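Local coordinates for protein 3-methyladenine dna-glycosylase (Archaeoglobus fulgidus, PDB 2JHJ) that belongs to the helix-hairpin-helix superfamily of base excision DNA repair glycosylases, as an archaeal AlkA, at residues Ala141-Arg146 and Cys178-Arg183. Sequence-based numbering, arbitrary orientation.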
ATOM      1  N   ALA A 141       9.612  -1.365  10.009  1.00 13.08           N
ATOM      2  CA  ALA A 141      11.002  -1.708   9.773  1.00 13.63           C
ATOM      3  C   ALA A 141      11.641  -2.523  10.920  1.00 13.82           C
ATOM      4  O   ALA A 141      12.405  -3.448  10.669  1.00 14.37           O
ATOM      5  CB  ALA A 141      11.825  -0.441   9.489  1.00 12.86           C
ATOM      6  N   LYS A 142      11.331  -2.192  12.170  1.00 15.23           N
ATOM      7  CA  LYS A 142      11.865  -2.941  13.318  1.00 16.11           C
ATOM      8  C   LYS A 142      11.355  -4.386  13.288  1.00 15.84           C
ATOM      9  O   LYS A 142      12.114  -5.343  13.502  1.00 15.10           O
ATOM     10  CB  LYS A 142      11.457  -2.283  14.650  1.00 17.70           C
ATOM     11  CG  LYS A 142      12.141  -0.920  14.926  1.00 22.84           C
ATOM     12  CD  LYS A 142      13.618  -1.091  15.333  1.00 27.20           C
ATOM     13  CE  LYS A 142      14.305   0.258  15.698  1.00 27.38           C
ATOM     14  NZ  LYS A 142      15.729   0.069  16.228  1.00 29.69           N
ATOM     15  N   ILE A 143      10.057  -4.524  13.026  1.00 15.06           N
ATOM     16  CA  ILE A 143       9.352  -5.817  12.975  1.00 14.05           C
ATOM     17  C   ILE A 143       9.875  -6.663  11.821  1.00 13.65           C
ATOM     18  O   ILE A 143      10.105  -7.887  11.962  1.00 13.43           O
ATOM     19  CB  ILE A 143       7.827  -5.551  12.830  1.00 13.69           C
ATOM     20  CG1 ILE A 143       7.260  -5.026  14.163  1.00 14.40           C
ATOM     21  CG2 ILE A 143       7.055  -6.808  12.346  1.00 14.28           C
ATOM     22  CD1 ILE A 143       5.791  -4.471  14.036  1.00 15.73           C
ATOM     23  N   VAL A 144      10.079  -6.001  10.678  1.00 12.76           N
ATOM     24  CA  VAL A 144      10.701  -6.635   9.515  1.00 13.03           C
ATOM     25  C   VAL A 144      12.114  -7.121   9.847  1.00 13.68           C
ATOM     26  O   VAL A 144      12.486  -8.269   9.547  1.00 12.33           O
ATOM     27  CB  VAL A 144      10.694  -5.685   8.286  1.00 12.60           C
ATOM     28  CG1 VAL A 144      11.774  -6.078   7.241  1.00 13.24           C
ATOM     29  CG2 VAL A 144       9.295  -5.657   7.668  1.00 10.95           C
ATOM     30  N   GLY A 145      12.881  -6.233  10.467  1.00 13.55           N
ATOM     31  CA  GLY A 145      14.229  -6.524  10.886  1.00 14.44           C
ATOM     32  C   GLY A 145      14.297  -7.739  11.799  1.00 15.43           C
ATOM     33  O   GLY A 145      15.125  -8.608  11.585  1.00 16.61           O
ATOM     34  N   ARG A 146      13.411  -7.810  12.792  1.00 16.04           N
ATOM     35  CA  ARG A 146      13.421  -8.901  13.768  1.00 17.40           C
ATOM     36  C   ARG A 146      12.856 -10.198  13.216  1.00 17.28           C
ATOM     37  O   ARG A 146      13.431 -11.263  13.437  1.00 17.32           O
ATOM     38  CB  ARG A 146      12.628  -8.532  15.034  1.00 17.86           C
ATOM     39  CG  ARG A 146      13.334  -7.643  16.045  1.00 20.64           C
ATOM     40  CD  ARG A 146      14.259  -8.424  16.954  1.00 24.11           C
ATOM     41  NE  ARG A 146      13.637  -9.593  17.593  1.00 27.67           N
ATOM     42  CZ  ARG A 146      12.877  -9.561  18.692  1.00 29.23           C
ATOM     43  NH1 ARG A 146      12.575  -8.411  19.294  1.00 28.02           N
ATOM     44  NH2 ARG A 146      12.402 -10.697  19.202  1.00 27.37           N
ATOM     45  N   CYS A 178       9.511  -4.577  19.780  1.00 21.49           N
ATOM     46  CA  CYS A 178       9.776  -3.729  18.632  1.00 20.60           C
ATOM     47  C   CYS A 178       9.279  -2.290  18.813  1.00 19.81           C
ATOM     48  O   CYS A 178       9.528  -1.457  17.955  1.00 20.39           O
ATOM     49  CB  CYS A 178       9.200  -4.333  17.356  1.00 20.21           C
ATOM     50  SG  CYS A 178       9.999  -5.905  16.851  1.00 19.82           S
ATOM     51  N   GLY A 179       8.582  -2.012  19.911  1.00 19.51           N
ATOM     52  CA  GLY A 179       8.045  -0.657  20.165  1.00 18.57           C
ATOM     53  C   GLY A 179       6.546  -0.529  20.040  1.00 18.56           C
ATOM     54  O   GLY A 179       5.997   0.564  20.197  1.00 18.70           O
ATOM     55  N   LEU A 180       5.871  -1.649  19.791  1.00 16.96           N
ATOM     56  CA  LEU A 180       4.428  -1.665  19.618  1.00 17.53           C
ATOM     57  C   LEU A 180       3.696  -1.749  20.943  1.00 16.68           C
ATOM     58  O   LEU A 180       4.096  -2.492  21.835  1.00 17.25           O
ATOM     59  CB  LEU A 180       4.036  -2.875  18.742  1.00 17.07           C
ATOM     60  CG  LEU A 180       2.867  -2.762  17.780  1.00 19.76           C
ATOM     61  CD1 LEU A 180       3.127  -1.668  16.754  1.00 20.79           C
ATOM     62  CD2 LEU A 180       2.708  -4.106  17.059  1.00 17.75           C
ATOM     63  N   SER A 181       2.604  -1.001  21.065  1.00 17.03           N
ATOM     64  CA  SER A 181       1.794  -1.037  22.277  1.00 17.11           C
ATOM     65  C   SER A 181       1.267  -2.450  22.506  1.00 18.12           C
ATOM     66  O   SER A 181       1.073  -3.220  21.541  1.00 17.29           O
ATOM     67  CB  SER A 181       0.616  -0.069  22.160  1.00 17.20           C
ATOM     68  OG  SER A 181      -0.355  -0.548  21.241  1.00 15.53           O
ATOM     69  N   ARG A 182       1.036  -2.798  23.768  1.00 18.20           N
ATOM     70  CA  ARG A 182       0.461  -4.106  24.090  1.00 19.34           C
ATOM     71  C   ARG A 182      -0.790  -4.454  23.253  1.00 18.04           C
ATOM     72  O   ARG A 182      -0.893  -5.554  22.699  1.00 16.68           O
ATOM     73  CB  ARG A 182       0.105  -4.176  25.577  1.00 19.23           C
ATOM     74  CG  ARG A 182      -0.762  -5.352  25.953  1.00 21.75           C
ATOM     75  CD  ARG A 182      -0.959  -5.442  27.483  1.00 23.70           C
ATOM     76  NE  ARG A 182      -2.362  -5.695  27.815  1.00 32.88           N
ATOM     77  CZ  ARG A 182      -2.778  -6.485  28.812  1.00 36.64           C
ATOM     78  NH1 ARG A 182      -1.900  -7.131  29.578  1.00 37.47           N
ATOM     79  NH2 ARG A 182      -4.082  -6.643  29.036  1.00 37.63           N
ATOM     80  N   ARG A 183      -1.755  -3.541  23.182  1.00 16.76           N
ATOM     81  CA  ARG A 183      -2.994  -3.880  22.520  1.00 16.52           C
ATOM     82  C   ARG A 183      -2.799  -4.089  21.004  1.00 15.79           C
ATOM     83  O   ARG A 183      -3.381  -4.994  20.431  1.00 14.94           O
ATOM     84  CB  ARG A 183      -4.098  -2.864  22.834  1.00 17.44           C
ATOM     85  CG  ARG A 183      -5.400  -3.194  22.180  1.00 19.65           C
ATOM     86  CD  ARG A 183      -5.987  -4.521  22.664  1.00 24.70           C
ATOM     87  NE  ARG A 183      -6.884  -5.084  21.659  1.00 29.06           N
ATOM     88  CZ  ARG A 183      -7.114  -6.380  21.496  1.00 31.30           C
ATOM     89  NH1 ARG A 183      -6.496  -7.282  22.257  1.00 31.81           N
ATOM     90  NH2 ARG A 183      -7.957  -6.778  20.558  1.00 32.94           N
TER
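C178 points its short side chain into the dip between K142, I143 and R146 on helix 133-147, residues within about one turn of each other. Its CB rests against I143 CG1 at 3.8 Å and lies 4.1 Å from K142 CB. SG, anti to its own carbonyl carbon (chi1 -66°), is swung along the helix until it stands 3.8 Å from R146 CG, close also to I143 CA. A small, weakly polar thiol suits this place, because the backbones come close here, with the CA atoms of K142 and C178 only 5.8 Å apart. I143 sends its longer branch farther across, and CD1 ends 4.3 Å from L180 CD2, a looser touch between two buried aliphatic tips. L175 of helix 164-177 and I127 of helix 118-128 pack on both of these residues, so the pair belongs to a common apolar core of the HhH-GPD region. Between C178 and L180, G179 takes a positive phi of 109° in a Schellman motif that ends helix 164-177; glycine fits, since any side chain would collide with the preceding carbonyl oxygen. S181 then caps helix 182-192 through OG to K184 N. Toward solvent, K142 lends its CB and CG to the carbonyl O of C178 while its amine runs off from C178, and R146 shields the sulfur with methylenes, its guanidinium salt-bridged to E177. Within these two segments the contact is van der Waals packing, with shape complementarity probably doing most of the fitting and the R146-E177 salt bridge just beside it adding a directed tie.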